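PDB 4Q1Q: autotransporter adhesin/invasin TibA from Escherichia coli, which mediates adhesion to and invasion of human intestinal epithelial cells, promotes bacterial aggregation through TibA-TibA contacts and enhances biofilm formation. Local coordinates for residues Val123-Ala132 and Gly145-Val153; Val217-Thr226 and Tyr237-Thr245. All blocks are in the same frame, centred on the assembly; numbering follows the deposited sequence.

Contact 1 of 2, residues Val123-Ala132 and Gly145-Val153; sequences VISGGSATSA and GGIVKATSV. With 289 (D-glycero-alpha-D-manno-heptopyranose), chain L; 289 (D-glycero-alpha-D-manno-heptopyranose), chain M; 289 (D-glycero-alpha-D-manno-heptopyranose), chain B.
Ile147 N donates to Gly127 O at 2.9 Å, the first rung of a parallel ladder between strands 128-130 and 147-149, successive coils of a right-handed beta-helix. Ile147 O receives Ala129 N, and Lys149 N reaches Ala129 O at 2.8 Å; Ser131 N to Lys149 O continues the series. Past the corner, Ser152 N bonds Ala132 O at 3.0 Å. On the outer face, Thr130 OG1 is hydrogen-bonded to O3 of a heptose (chain L) at 2.7 Å. This hydroxyl stands beside its own backbone N (chi1 -61°), and the methyl CG2 turns instead toward Lys149 O. Ser125 OG and Ser131 OG are each joined covalently to C1 of its own heptose (chains M and B), so sugars project from both the turn before strand 128-130 and the corner after it. CB of Ala150, on the next coil, approaches C3 of the Ser131-linked heptose at 4.1 Å.

Facing inward, Val148 CG1 lies 3.8 Å from Val123 CG2, the two valines meeting at a slant, and 4.2 Å from Ala129 CB. At the far bend, Thr151 CG2 rests against Ala132 O and CB, while its OG1 makes a weak hydrogen bond to Gln140. The chemistry divides by face: valine and alanine side chains pack inward with glutamines such as Gln121 and Gln140, backbone bonds tie coil to coil, and sugar is presented outside, carried by Ser125 and Ser131 and bound by Thr130.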
loop_
_atom_site.group_PDB
_atom_site.type_symbol
_atom_site.label_atom_id
_atom_site.label_comp_id
_atom_site.label_asym_id
_atom_site.label_seq_id
_atom_site.Cartn_x
_atom_site.Cartn_y
_atom_site.Cartn_z
ATOM N N VAL A 123 -3.921 -5.166 3.993
ATOM C CA VAL A 123 -5.200 -4.960 3.357
ATOM C C VAL A 123 -5.506 -6.260 2.627
ATOM O O VAL A 123 -4.918 -6.556 1.583
ATOM C CB VAL A 123 -5.154 -3.804 2.351
ATOM C CG1 VAL A 123 -6.524 -3.619 1.731
ATOM C CG2 VAL A 123 -4.648 -2.513 2.976
ATOM N N ILE A 124 -6.420 -7.039 3.182
ATOM C CA ILE A 124 -6.624 -8.399 2.709
ATOM C C ILE A 124 -8.080 -8.741 2.418
ATOM O O ILE A 124 -8.996 -7.973 2.704
ATOM C CB ILE A 124 -6.052 -9.408 3.723
ATOM C CG1 ILE A 124 -6.785 -9.301 5.062
ATOM C CG2 ILE A 124 -4.553 -9.180 3.853
ATOM C CD1 ILE A 124 -6.024 -9.836 6.255
ATOM N N SER A 125 -8.289 -9.885 1.780
ATOM C CA SER A 125 -9.615 -10.507 1.683
ATOM C C SER A 125 -10.685 -9.553 1.152
ATOM O O SER A 125 -11.866 -9.712 1.427
ATOM C CB SER A 125 -10.056 -11.083 3.041
ATOM O OG SER A 125 -9.175 -12.034 3.645
ATOM N N GLY A 126 -10.306 -8.552 0.367
ATOM C CA GLY A 126 -11.297 -7.624 -0.156
ATOM C C GLY A 126 -11.458 -6.362 0.660
ATOM O O GLY A 126 -12.406 -5.616 0.471
ATOM N N GLY A 127 -10.537 -6.078 1.569
ATOM C CA GLY A 127 -10.549 -4.746 2.169
ATOM C C GLY A 127 -9.980 -3.701 1.218
ATOM O O GLY A 127 -9.350 -4.022 0.224
ATOM N N SER A 128 -10.187 -2.426 1.526
ATOM C CA SER A 128 -9.712 -1.345 0.689
ATOM C C SER A 128 -8.992 -0.333 1.557
ATOM O O SER A 128 -9.407 -0.014 2.675
ATOM C CB SER A 128 -10.856 -0.645 -0.060
ATOM O OG SER A 128 -11.952 -1.533 -0.189
ATOM N N ALA A 129 -7.937 0.240 1.003
ATOM C CA ALA A 129 -7.320 1.391 1.649
ATOM C C ALA A 129 -7.024 2.446 0.603
ATOM O O ALA A 129 -6.552 2.141 -0.491
ATOM C CB ALA A 129 -6.052 1.013 2.388
ATOM N N THR A 130 -7.282 3.697 0.969
ATOM C CA THR A 130 -7.104 4.785 0.042
ATOM C C THR A 130 -6.208 5.718 0.816
ATOM O O THR A 130 -6.450 5.955 1.997
ATOM C CB THR A 130 -8.456 5.411 -0.367
ATOM O OG1 THR A 130 -9.279 4.428 -1.022
ATOM C CG2 THR A 130 -8.271 6.583 -1.319
ATOM N N SER A 131 -5.199 6.237 0.124
ATOM C CA SER A 131 -4.385 7.343 0.609
ATOM C C SER A 131 -3.513 6.974 1.797
ATOM O O SER A 131 -3.054 7.856 2.524
ATOM C CB SER A 131 -5.246 8.570 0.939
ATOM O OG SER A 131 -5.792 9.085 -0.263
ATOM N N ALA A 132 -3.211 5.688 1.926
ATOM C CA ALA A 132 -2.143 5.274 2.821
ATOM C C ALA A 132 -0.885 6.078 2.496
ATOM O O ALA A 132 -0.562 6.315 1.335
ATOM C CB ALA A 132 -1.885 3.781 2.682
ATOM N N GLY A 145 -7.528 -10.223 -2.893
ATOM C CA GLY A 145 -8.731 -9.422 -3.042
ATOM C C GLY A 145 -8.636 -8.056 -2.407
ATOM O O GLY A 145 -9.494 -7.207 -2.648
ATOM N N GLY A 146 -7.589 -7.814 -1.629
ATOM C CA GLY A 146 -7.379 -6.469 -1.103
ATOM C C GLY A 146 -6.970 -5.456 -2.148
ATOM O O GLY A 146 -6.227 -5.767 -3.074
ATOM N N ILE A 147 -7.485 -4.237 -2.017
ATOM C CA ILE A 147 -7.261 -3.213 -3.025
ATOM C C ILE A 147 -6.825 -1.923 -2.360
ATOM O O ILE A 147 -7.434 -1.467 -1.383
ATOM C CB ILE A 147 -8.520 -2.920 -3.860
ATOM C CG1 ILE A 147 -9.025 -4.230 -4.482
ATOM C CG2 ILE A 147 -8.206 -1.878 -4.925
ATOM C CD1 ILE A 147 -10.226 -4.103 -5.401
ATOM N N VAL A 148 -5.763 -1.335 -2.903
ATOM C CA VAL A 148 -5.248 -0.081 -2.360
ATOM C C VAL A 148 -5.176 0.954 -3.471
ATOM O O VAL A 148 -4.841 0.630 -4.611
ATOM C CB VAL A 148 -3.868 -0.212 -1.678
ATOM C CG1 VAL A 148 -3.944 -1.173 -0.510
ATOM C CG2 VAL A 148 -2.795 -0.677 -2.656
ATOM N N LYS A 149 -5.548 2.184 -3.133
ATOM C CA LYS A 149 -5.710 3.223 -4.135
ATOM C C LYS A 149 -5.010 4.439 -3.592
ATOM O O LYS A 149 -5.171 4.751 -2.422
ATOM C CB LYS A 149 -7.182 3.501 -4.443
ATOM C CG LYS A 149 -7.428 4.861 -5.091
ATOM C CD LYS A 149 -8.900 5.126 -5.362
ATOM C CE LYS A 149 -9.268 4.749 -6.787
ATOM N NZ LYS A 149 -10.730 4.503 -6.931
ATOM N N ALA A 150 -4.228 5.088 -4.452
ATOM C CA ALA A 150 -3.551 6.339 -4.136
ATOM C C ALA A 150 -2.622 6.200 -2.945
ATOM O O ALA A 150 -2.489 7.136 -2.165
ATOM C CB ALA A 150 -4.548 7.469 -3.881
ATOM N N THR A 151 -1.970 5.052 -2.804
ATOM C CA THR A 151 -0.868 4.921 -1.851
ATOM C C THR A 151 0.342 5.769 -2.270
ATOM O O THR A 151 0.774 5.717 -3.424
ATOM C CB THR A 151 -0.401 3.455 -1.746
ATOM O OG1 THR A 151 -1.522 2.564 -1.615
ATOM C CG2 THR A 151 0.506 3.266 -0.550
ATOM N N SER A 152 0.875 6.542 -1.327
ATOM C CA SER A 152 2.156 7.225 -1.441
ATOM C C SER A 152 3.226 6.391 -0.741
ATOM O O SER A 152 3.194 6.235 0.481
ATOM C CB SER A 152 2.124 8.624 -0.806
ATOM O OG SER A 152 1.263 9.495 -1.527
ATOM N N VAL A 153 4.123 5.817 -1.538
ATOM C CA VAL A 153 5.226 5.037 -0.980
ATOM C C VAL A 153 6.400 6.005 -0.961
ATOM O O VAL A 153 7.004 6.278 -1.986
ATOM C CB VAL A 153 5.594 3.768 -1.773
ATOM C CG1 VAL A 153 6.687 2.998 -1.039
ATOM C CG2 VAL A 153 4.409 2.827 -1.942
HETATM O O7 289 L . -16.047 0.411 2.275
HETATM C C7 289 L . -15.410 -0.457 1.331
HETATM C C6 289 L . -14.589 0.375 0.351
HETATM O O6 289 L . -15.464 0.979 -0.609
HETATM C C5 289 L . -13.806 1.460 1.078
HETATM O O5 289 L . -12.680 0.876 1.733
HETATM C C1 289 L . -11.994 1.821 2.551
HETATM C C2 289 L . -11.401 2.916 1.673
HETATM O O2 289 L . -10.397 2.353 0.821
HETATM C C3 289 L . -12.478 3.577 0.820
HETATM O O3 289 L . -11.861 4.433 -0.148
HETATM C C4 289 L . -13.327 2.531 0.107
HETATM O O4 289 L . -14.458 3.167 -0.498
HETATM O O7 289 M . -11.235 -16.717 3.309
HETATM C C7 289 M . -10.134 -17.141 4.119
HETATM C C6 289 M . -9.367 -15.927 4.632
HETATM O O6 289 M . -8.213 -16.389 5.340
HETATM C C5 289 M . -8.965 -14.960 3.518
HETATM O O5 289 M . -9.693 -13.757 3.785
HETATM C C1 289 M . -9.151 -12.810 4.712
HETATM C C2 289 M . -7.785 -13.112 5.330
HETATM O O2 289 M . -7.877 -14.001 6.452
HETATM C C3 289 M . -6.802 -13.754 4.361
HETATM O O3 289 M . -5.749 -14.419 5.073
HETATM C C4 289 M . -7.452 -14.744 3.394
HETATM O O4 289 M . -7.105 -14.244 2.096
HETATM O O7 289 B . -2.564 12.331 1.435
HETATM C C7 289 B . -3.899 12.331 1.959
HETATM C C6 289 B . -4.954 12.741 0.933
HETATM O O6 289 B . -4.558 14.028 0.450
HETATM C C5 289 B . -5.156 11.734 -0.204
HETATM O O5 289 B . -6.400 11.119 0.118
HETATM C C1 289 B . -6.660 9.965 -0.684
HETATM C C2 289 B . -7.006 10.459 -2.077
HETATM O O2 289 B . -8.093 11.383 -2.035
HETATM C C3 289 B . -5.735 11.120 -2.586
HETATM O O3 289 B . -5.985 11.614 -3.903
HETATM C C4 289 B . -5.287 12.229 -1.641
HETATM O O4 289 B . -4.050 12.720 -2.172
#

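Contact 2 of 2, residues Val217-Thr226 and Tyr237-Thr245; sequences VSSGGSATNT and YIDGNVTET. With 289 (D-glycero-alpha-D-manno-heptopyranose), chain T; 289 (D-glycero-alpha-D-manno-heptopyranose), chain S; 289 (D-glycero-alpha-D-manno-heptopyranose), chain U; 289 (D-glycero-alpha-D-manno-heptopyranose), chain C.
Tyr237 sits at the bend where its coil passes Val217 and the heptose carried by Ser218. Its CG stands beside the backbone N (chi1 -65°), which lays one ring face against this sugar (chain T), with O3 3.4 Å above the plane and offset toward the rim; Val217 O lies at the ring edge. The same carbonyl accepts Tyr237 N at 2.8 Å. Ser219 OG carries a second heptose (chain U), and Asp239 CB packs 3.6 Å from this oxygen. Asp239 OD1 meanwhile comes within 3.0 Å of O6 of a third heptose (chain C). Two waters stitch the paired type II turns: one links Ser219 N to Ile238 O, the other Gly221 O to Asp239 O.

Along the outer face, Ser222 OG and Thr224 OG1 both hydrogen-bond O2 of one heptose (chain S), at 2.6 and 2.7 Å, and so grip a single sugar hydroxyl from two alternate residues. Thr224 and Thr243 run side by side, CG2 of Thr243 lying 3.3 Å from Thr224 OG1. Inward, Val242 sets CG1 beside its own N (chi1 -53°), where it meets both Ala223 CB and Val217 CG2 at 3.7 Å. Backbone bonds such as Thr243 N to Ala223 O hold the parallel strands in step, and beyond the corner Thr226 N bonds Glu244 O.

Strand 203-209 flanks one side of this pair and strand 260-266 the other. Across the interior lie strands 214-217 and 233-236, whose Gln215 and Gln234 touch Ala223 and Thr226; OE1 of Gln234 is also hydrogen-bonded to Thr245 OG1, and His235 stacks on the Tyr237 ring.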
loop_
_atom_site.group_PDB
_atom_site.type_symbol
_atom_site.label_atom_id
_atom_site.label_comp_id
_atom_site.label_asym_id
_atom_site.label_seq_id
_atom_site.Cartn_x
_atom_site.Cartn_y
_atom_site.Cartn_z
ATOM N N VAL A 217 11.629 -5.361 -14.543
ATOM C CA VAL A 217 10.738 -6.452 -14.895
ATOM C C VAL A 217 11.526 -7.760 -14.855
ATOM O O VAL A 217 12.354 -8.045 -15.710
ATOM C CB VAL A 217 10.090 -6.213 -16.270
ATOM C CG1 VAL A 217 9.034 -7.260 -16.579
ATOM C CG2 VAL A 217 9.468 -4.820 -16.277
ATOM N N SER A 218 11.222 -8.600 -13.880
ATOM C CA SER A 218 11.958 -9.847 -13.758
ATOM C C SER A 218 11.064 -10.999 -14.174
ATOM O O SER A 218 9.936 -10.806 -14.637
ATOM C CB SER A 218 12.446 -10.035 -12.331
ATOM O OG SER A 218 13.462 -9.088 -12.082
ATOM N N SER A 219 11.665 -12.181 -14.078
ATOM C CA SER A 219 11.095 -13.429 -14.552
ATOM C C SER A 219 9.623 -13.605 -14.202
ATOM O O SER A 219 9.206 -13.554 -13.038
ATOM C CB SER A 219 11.919 -14.597 -14.001
ATOM O OG SER A 219 11.508 -15.814 -14.606
ATOM N N GLY A 220 8.836 -13.815 -15.252
ATOM C CA GLY A 220 7.402 -13.997 -15.097
ATOM C C GLY A 220 6.671 -12.666 -15.016
ATOM O O GLY A 220 5.447 -12.656 -15.042
ATOM N N GLY A 221 7.389 -11.553 -14.879
ATOM C CA GLY A 221 6.741 -10.255 -14.739
ATOM C C GLY A 221 6.332 -9.705 -16.078
ATOM O O GLY A 221 6.905 -10.037 -17.116
ATOM N N SER A 222 5.331 -8.833 -16.070
ATOM C CA SER A 222 4.829 -8.304 -17.335
ATOM C C SER A 222 4.361 -6.858 -17.181
ATOM O O SER A 222 3.567 -6.559 -16.289
ATOM C CB SER A 222 3.720 -9.221 -17.868
ATOM O OG SER A 222 2.976 -8.602 -18.910
ATOM N N ALA A 223 4.895 -5.952 -17.992
ATOM C CA ALA A 223 4.448 -4.556 -17.995
ATOM C C ALA A 223 3.747 -4.238 -19.310
ATOM O O ALA A 223 4.168 -4.702 -20.374
ATOM C CB ALA A 223 5.610 -3.606 -17.792
ATOM N N THR A 224 2.645 -3.499 -19.214
ATOM C CA THR A 224 1.855 -3.098 -20.380
ATOM C C THR A 224 1.560 -1.614 -20.293
ATOM O O THR A 224 1.027 -1.142 -19.290
ATOM C CB THR A 224 0.556 -3.917 -20.491
ATOM O OG1 THR A 224 0.899 -5.295 -20.725
ATOM C CG2 THR A 224 -0.315 -3.434 -21.646
ATOM N N ASN A 225 1.920 -0.890 -21.348
ATOM C CA ASN A 225 1.494 0.487 -21.555
ATOM C C ASN A 225 2.272 1.301 -20.547
ATOM O O ASN A 225 1.761 1.766 -19.524
ATOM C CB ASN A 225 -0.024 0.689 -21.473
ATOM C CG ASN A 225 -0.422 2.153 -21.513
ATOM O OD1 ASN A 225 0.275 2.998 -22.066
ATOM N ND2 ASN A 225 -1.544 2.466 -20.885
ATOM N N THR A 226 3.556 1.432 -20.863
ATOM C CA THR A 226 4.460 2.125 -19.960
ATOM C C THR A 226 4.978 3.357 -20.679
ATOM O O THR A 226 5.235 3.294 -21.879
ATOM C CB THR A 226 5.639 1.229 -19.559
ATOM O OG1 THR A 226 5.127 0.027 -18.973
ATOM C CG2 THR A 226 6.558 1.957 -18.573
ATOM N N TYR A 237 14.593 -7.992 -17.385
ATOM C CA TYR A 237 15.578 -9.033 -17.110
ATOM C C TYR A 237 15.087 -10.310 -17.774
ATOM O O TYR A 237 14.051 -10.311 -18.451
ATOM C CB TYR A 237 15.821 -9.238 -15.618
ATOM C CG TYR A 237 16.432 -8.017 -15.000
ATOM C CD1 TYR A 237 15.626 -6.983 -14.560
ATOM C CD2 TYR A 237 17.804 -7.911 -14.829
ATOM C CE1 TYR A 237 16.168 -5.853 -13.981
ATOM C CE2 TYR A 237 18.362 -6.793 -14.243
ATOM C CZ TYR A 237 17.535 -5.774 -13.824
ATOM O OH TYR A 237 18.069 -4.639 -13.268
ATOM N N ILE A 238 15.875 -11.366 -17.604
ATOM C CA ILE A 238 15.632 -12.621 -18.295
ATOM C C ILE A 238 14.229 -13.116 -17.979
ATOM O O ILE A 238 13.851 -13.199 -16.822
ATOM C CB ILE A 238 16.719 -13.701 -18.057
ATOM C CG1 ILE A 238 16.292 -14.998 -18.759
ATOM C CG2 ILE A 238 17.020 -13.933 -16.583
ATOM C CD1 ILE A 238 17.455 -15.809 -19.304
ATOM N N ASP A 239 13.476 -13.411 -19.039
ATOM C CA ASP A 239 12.144 -13.982 -18.976
ATOM C C ASP A 239 11.126 -12.971 -18.443
ATOM O O ASP A 239 10.004 -13.370 -18.131
ATOM C CB ASP A 239 12.131 -15.260 -18.133
ATOM C CG ASP A 239 12.867 -16.424 -18.795
ATOM O OD1 ASP A 239 12.714 -16.630 -20.018
ATOM O OD2 ASP A 239 13.603 -17.143 -18.091
ATOM N N GLY A 240 11.501 -11.696 -18.369
ATOM C CA GLY A 240 10.535 -10.611 -18.160
ATOM C C GLY A 240 9.988 -10.165 -19.493
ATOM O O GLY A 240 10.698 -10.302 -20.495
ATOM N N ASN A 241 8.749 -9.668 -19.507
ATOM C CA ASN A 241 8.112 -9.172 -20.731
ATOM C C ASN A 241 7.527 -7.788 -20.585
ATOM O O ASN A 241 6.941 -7.489 -19.556
ATOM C CB ASN A 241 6.907 -10.005 -21.142
ATOM C CG ASN A 241 7.323 -11.318 -21.745
ATOM O OD1 ASN A 241 7.497 -11.436 -22.961
ATOM N ND2 ASN A 241 7.569 -12.283 -20.878
ATOM N N VAL A 242 7.646 -6.971 -21.621
ATOM C CA VAL A 242 6.920 -5.707 -21.630
ATOM C C VAL A 242 6.297 -5.480 -22.998
ATOM O O VAL A 242 6.786 -5.978 -24.014
ATOM C CB VAL A 242 7.792 -4.512 -21.195
ATOM C CG1 VAL A 242 8.443 -4.823 -19.858
ATOM C CG2 VAL A 242 8.887 -4.179 -22.189
ATOM N N THR A 243 5.185 -4.751 -22.988
ATOM C CA THR A 243 4.501 -4.416 -24.228
ATOM C C THR A 243 3.933 -2.996 -24.180
ATOM O O THR A 243 3.615 -2.441 -23.125
ATOM C CB THR A 243 3.446 -5.470 -24.605
ATOM O OG1 THR A 243 3.050 -5.220 -25.959
ATOM C CG2 THR A 243 2.258 -5.398 -23.679
ATOM N N GLU A 244 3.924 -2.363 -25.346
ATOM C CA GLU A 244 3.369 -1.022 -25.477
ATOM C C GLU A 244 4.137 -0.135 -24.513
ATOM O O GLU A 244 3.576 0.433 -23.583
ATOM C CB GLU A 244 1.868 -0.965 -25.171
ATOM C CG GLU A 244 0.988 -1.821 -26.068
ATOM C CD GLU A 244 -0.471 -1.817 -25.613
ATOM O OE1 GLU A 244 -1.143 -2.865 -25.746
ATOM O OE2 GLU A 244 -0.931 -0.775 -25.089
ATOM N N THR A 245 5.442 -0.051 -24.736
ATOM C CA THR A 245 6.273 0.908 -24.037
ATOM C C THR A 245 6.533 2.038 -25.026
ATOM O O THR A 245 6.936 1.827 -26.172
ATOM C CB THR A 245 7.604 0.278 -23.600
ATOM O OG1 THR A 245 7.333 -0.806 -22.711
ATOM C CG2 THR A 245 8.469 1.271 -22.871
HETATM O O7 289 T . 14.345 -13.993 -9.721
HETATM C C7 289 T . 13.784 -12.754 -10.165
HETATM C C6 289 T . 14.518 -11.632 -9.446
HETATM O O6 289 T . 15.688 -12.146 -8.806
HETATM C C5 289 T . 14.927 -10.513 -10.391
HETATM O O5 289 T . 13.982 -9.506 -10.036
HETATM C C1 289 T . 13.888 -8.488 -11.010
HETATM C C2 289 T . 15.224 -7.768 -10.988
HETATM O O2 289 T . 15.336 -7.097 -9.730
HETATM C C3 289 T . 16.368 -8.745 -11.244
HETATM O O3 289 T . 17.629 -8.062 -11.158
HETATM C C4 289 T . 16.314 -9.898 -10.260
HETATM O O4 289 T . 17.394 -10.768 -10.612
HETATM O O7 289 S . -2.016 -11.507 -15.539
HETATM C C7 289 S . -0.713 -11.646 -16.119
HETATM C C6 289 S . -0.489 -10.711 -17.314
HETATM O O6 289 S . -1.128 -11.248 -18.479
HETATM C C5 289 S . -0.901 -9.262 -17.026
HETATM O O5 289 S . 0.366 -8.648 -16.772
HETATM C C1 289 S . 0.304 -7.250 -16.488
HETATM C C2 289 S . -0.022 -6.648 -17.844
HETATM O O2 289 S . 0.757 -7.233 -18.898
HETATM C C3 289 S . -1.505 -6.970 -17.973
HETATM O O3 289 S . -2.042 -6.217 -19.059
HETATM C C4 289 S . -1.634 -8.486 -18.127
HETATM O O4 289 S . -3.036 -8.753 -18.129
HETATM O O7 289 U . 12.096 -19.157 -9.607
HETATM C C7 289 U . 12.096 -18.230 -10.693
HETATM C C6 289 U . 10.741 -18.340 -11.388
HETATM O O6 289 U . 9.697 -17.713 -10.647
HETATM C C5 289 U . 10.688 -17.637 -12.732
HETATM O O5 289 U . 12.011 -17.275 -13.130
HETATM C C1 289 U . 12.129 -16.961 -14.519
HETATM C C2 289 U . 11.717 -18.196 -15.309
HETATM O O2 289 U . 12.437 -19.346 -14.849
HETATM C C3 289 U . 10.209 -18.273 -15.099
HETATM O O3 289 U . 9.517 -19.257 -15.872
HETATM C C4 289 U . 9.968 -18.615 -13.645
HETATM O O4 289 U . 8.560 -18.543 -13.413
HETATM O O7 289 C . 8.344 -17.588 -22.557
HETATM C C7 289 C . 7.931 -16.286 -22.122
HETATM C C6 289 C . 9.057 -15.249 -22.031
HETATM O O6 289 C . 10.335 -15.819 -21.713
HETATM C C5 289 C . 9.236 -14.412 -23.302
HETATM O O5 289 C . 10.484 -13.724 -23.181
HETATM C C1 289 C . 10.680 -12.765 -24.223
HETATM C C2 289 C . 10.899 -13.561 -25.508
HETATM O O2 289 C . 11.960 -14.521 -25.430
HETATM C C3 289 C . 9.607 -14.311 -25.814
HETATM O O3 289 C . 9.797 -15.101 -26.993
HETATM C C4 289 C . 9.193 -15.177 -24.627
HETATM O O4 289 C . 7.859 -15.625 -24.886
HETATM O O HOH W 1 14.597 -12.126 -14.284
HETATM O O HOH W 2 7.086 -12.426 -18.188
#

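How the contacts relate
Contacts 1 and 2 follow one another along the chain, contact 1 closing before contact 2 opens, and their centres are 24 Å apart, with nearest atoms about 16 Å apart. Each joins neighbouring coils of the same parallel beta-helix, contact 1 near the middle of the chain and contact 2 about 22 Å from its centre. Strands 128-130, 147-149, 222-224 and 241-243 lie on one face of the beta-helix, linked through the intervening strands 166-168, 185-187 and 203-209. Both pairings belong to approximate 19-residue repeats, so the same strand pairing recurs, with turn or corner serines bearing heptose at both contacts, consistent with sugars spread along the passenger fragment.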